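Local coordinates for thioredoxin reductase (Streptococcus pyogenes, PDB 5UWY), which probably catalyses the NADPH-dependent reduction of thioredoxin, passing electrons through a bound FAD and a redox-active disulfide, at residues Leu146-Gly151 against Val156-Tyr161. Sequence-based numbering, arbitrary orientation.
Sequences LLVVGG and VEEAIY
Glu158 OE1 comes to 3.8 Å from Val148 CG1, a van der Waals contact of a carboxylate oxygen with a methyl group. The two side chains pass in opposite directions: Glu158 CG goes by Val148 CG2 at 4.1 Å, and the chain, running straight on past CG (chi2 -177°), carries the carboxylate on to CG1. The second methyl also meets the helix backbone's small alanine, with Val148 CG2 4.0 Å from Ala159 CB. Of the two valine branches, CG1, anti to the backbone N at chi1 154°, thus lies against the carboxylate oxygen, while CG2 touches both Glu158 CG and Ala159 CB. Here the two backbones are nearest, Val148 CA lying 6.3 Å from Ala159 CA, and the strand and helix axes run nearly antiparallel at 166°, 8.7 Å apart. Val148 also touches Val171 of the neighbouring strand 168-172, and Glu158 rests on Tyr236. On another flank of the helix, Tyr161 meets Tyr300 of the second subunit edge-to-face. Beyond the strand the chain turns at Gly150, which has a positive phi. Strand 145-149, this glycine turn and helix 153-162 open a beta-alpha-beta unit completed by strand 168-172, with a GxGxxA-like sequence consistent with the dinucleotide-binding Rossmann fold of an NADPH domain.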
ATOM      1  N   LEU A 146      26.521  -3.811 -15.587  1.00 65.64           N
ATOM      2  CA  LEU A 146      25.698  -2.644 -15.337  1.00 49.37           C
ATOM      3  C   LEU A 146      26.596  -1.445 -15.072  1.00 49.86           C
ATOM      4  O   LEU A 146      27.668  -1.567 -14.473  1.00 50.61           O
ATOM      5  CB  LEU A 146      24.763  -2.877 -14.144  1.00 48.26           C
ATOM      6  CG  LEU A 146      23.798  -4.063 -14.248  1.00 47.79           C
ATOM      7  CD1 LEU A 146      22.759  -4.013 -13.145  1.00 46.82           C
ATOM      8  CD2 LEU A 146      23.120  -4.100 -15.604  1.00 49.25           C
ATOM      9  N   LEU A 147      26.142  -0.286 -15.535  1.00 54.17           N
ATOM     10  CA  LEU A 147      26.827   0.983 -15.340  1.00 60.08           C
ATOM     11  C   LEU A 147      25.961   1.864 -14.453  1.00 58.82           C
ATOM     12  O   LEU A 147      24.765   2.011 -14.709  1.00 55.56           O
ATOM     13  CB  LEU A 147      27.092   1.670 -16.684  1.00 52.53           C
ATOM     14  CG  LEU A 147      27.830   3.007 -16.644  1.00 51.90           C
ATOM     15  CD1 LEU A 147      29.295   2.774 -16.342  1.00 52.56           C
ATOM     16  CD2 LEU A 147      27.659   3.763 -17.953  1.00 52.01           C
ATOM     17  N   VAL A 148      26.553   2.436 -13.410  1.00 48.98           N
ATOM     18  CA  VAL A 148      25.849   3.320 -12.486  1.00 48.09           C
ATOM     19  C   VAL A 148      26.431   4.717 -12.636  1.00 48.63           C
ATOM     20  O   VAL A 148      27.653   4.893 -12.579  1.00 49.69           O
ATOM     21  CB  VAL A 148      25.960   2.824 -11.034  1.00 50.14           C
ATOM     22  CG1 VAL A 148      25.818   3.984 -10.053  1.00 47.43           C
ATOM     23  CG2 VAL A 148      24.911   1.759 -10.757  1.00 55.98           C
ATOM     24  N   VAL A 149      25.570   5.710 -12.833  1.00 49.03           N
ATOM     25  CA  VAL A 149      26.026   7.084 -13.024  1.00 48.53           C
ATOM     26  C   VAL A 149      25.811   7.871 -11.738  1.00 53.92           C
ATOM     27  O   VAL A 149      24.698   7.903 -11.197  1.00 61.23           O
ATOM     28  CB  VAL A 149      25.310   7.756 -14.205  1.00 48.38           C
ATOM     29  CG1 VAL A 149      25.922   9.117 -14.471  1.00 56.69           C
ATOM     30  CG2 VAL A 149      25.383   6.876 -15.440  1.00 48.81           C
ATOM     31  N   GLY A 150      26.869   8.506 -11.251  1.00 48.86           N
ATOM     32  CA  GLY A 150      26.812   9.329 -10.059  1.00 48.60           C
ATOM     33  C   GLY A 150      27.971   9.051  -9.120  1.00 49.37           C
ATOM     34  O   GLY A 150      28.769   8.137  -9.312  1.00 50.79           O
ATOM     35  N   GLY A 151      28.035   9.872  -8.074  1.00 53.07           N
ATOM     36  CA  GLY A 151      29.091   9.755  -7.087  1.00 50.10           C
ATOM     37  C   GLY A 151      28.671  10.122  -5.677  1.00 49.53           C
ATOM     38  O   GLY A 151      29.519  10.293  -4.796  1.00 55.44           O
ATOM     39  N   VAL A 156      26.266   5.115  -5.047  1.00 46.98           N
ATOM     40  CA  VAL A 156      27.037   4.052  -4.407  1.00 51.51           C
ATOM     41  C   VAL A 156      26.107   2.980  -3.856  1.00 53.66           C
ATOM     42  O   VAL A 156      26.249   1.786  -4.162  1.00 56.30           O
ATOM     43  CB  VAL A 156      27.944   4.633  -3.306  1.00 48.24           C
ATOM     44  CG1 VAL A 156      28.705   3.520  -2.606  1.00 48.90           C
ATOM     45  CG2 VAL A 156      28.903   5.653  -3.894  1.00 49.16           C
ATOM     46  N   GLU A 157      25.129   3.390  -3.042  1.00 45.97           N
ATOM     47  CA  GLU A 157      24.246   2.412  -2.416  1.00 49.14           C
ATOM     48  C   GLU A 157      23.426   1.659  -3.454  1.00 46.04           C
ATOM     49  O   GLU A 157      23.247   0.439  -3.349  1.00 55.71           O
ATOM     50  CB  GLU A 157      23.339   3.095  -1.394  1.00 55.05           C
ATOM     51  CG  GLU A 157      23.847   2.966   0.034  1.00 70.11           C
ATOM     52  CD  GLU A 157      22.734   2.774   1.045  1.00 91.98           C
ATOM     53  OE1 GLU A 157      23.044   2.638   2.249  1.00 98.90           O
ATOM     54  OE2 GLU A 157      21.554   2.758   0.640  1.00102.12           O
ATOM     55  N   GLU A 158      22.926   2.364  -4.472  1.00 47.36           N
ATOM     56  CA  GLU A 158      22.200   1.682  -5.538  1.00 53.26           C
ATOM     57  C   GLU A 158      23.112   0.724  -6.301  1.00 51.32           C
ATOM     58  O   GLU A 158      22.651  -0.313  -6.790  1.00 61.24           O
ATOM     59  CB  GLU A 158      21.551   2.705  -6.480  1.00 52.67           C
ATOM     60  CG  GLU A 158      22.263   2.930  -7.811  1.00 60.53           C
ATOM     61  CD  GLU A 158      21.603   4.014  -8.653  1.00 61.86           C
ATOM     62  OE1 GLU A 158      22.273   5.016  -8.987  1.00 57.47           O
ATOM     63  OE2 GLU A 158      20.405   3.863  -8.979  1.00 60.91           O
ATOM     64  N   ALA A 159      24.409   1.032  -6.377  1.00 53.04           N
ATOM     65  CA  ALA A 159      25.345   0.132  -7.044  1.00 50.04           C
ATOM     66  C   ALA A 159      25.530  -1.158  -6.252  1.00 56.09           C
ATOM     67  O   ALA A 159      25.402  -2.263  -6.805  1.00 63.35           O
ATOM     68  CB  ALA A 159      26.687   0.832  -7.258  1.00 47.75           C
ATOM     69  N   ILE A 160      25.828  -1.049  -4.952  1.00 55.82           N
ATOM     70  CA  ILE A 160      26.042  -2.287  -4.208  1.00 56.18           C
ATOM     71  C   ILE A 160      24.734  -3.050  -4.037  1.00 50.23           C
ATOM     72  O   ILE A 160      24.745  -4.275  -3.880  1.00 55.77           O
ATOM     73  CB  ILE A 160      26.737  -2.030  -2.859  1.00 60.11           C
ATOM     74  CG1 ILE A 160      26.255  -0.723  -2.235  1.00 61.38           C
ATOM     75  CG2 ILE A 160      28.252  -2.021  -3.039  1.00 76.47           C
ATOM     76  CD1 ILE A 160      26.856  -0.459  -0.871  1.00 64.96           C
ATOM     77  N   TYR A 161      23.591  -2.365  -4.091  1.00 45.54           N
ATOM     78  CA  TYR A 161      22.331  -3.095  -4.197  1.00 44.87           C
ATOM     79  C   TYR A 161      22.258  -3.846  -5.519  1.00 57.12           C
ATOM     80  O   TYR A 161      21.761  -4.978  -5.575  1.00 60.87           O
ATOM     81  CB  TYR A 161      21.136  -2.150  -4.052  1.00 43.98           C
ATOM     82  CG  TYR A 161      19.804  -2.817  -4.336  1.00 43.40           C
ATOM     83  CD1 TYR A 161      19.193  -3.631  -3.388  1.00 43.26           C
ATOM     84  CD2 TYR A 161      19.159  -2.637  -5.553  1.00 51.28           C
ATOM     85  CE1 TYR A 161      17.975  -4.243  -3.645  1.00 42.86           C
ATOM     86  CE2 TYR A 161      17.943  -3.246  -5.817  1.00 42.69           C
ATOM     87  CZ  TYR A 161      17.357  -4.047  -4.861  1.00 44.88           C
ATOM     88  OH  TYR A 161      16.148  -4.652  -5.127  1.00 58.77           O
TER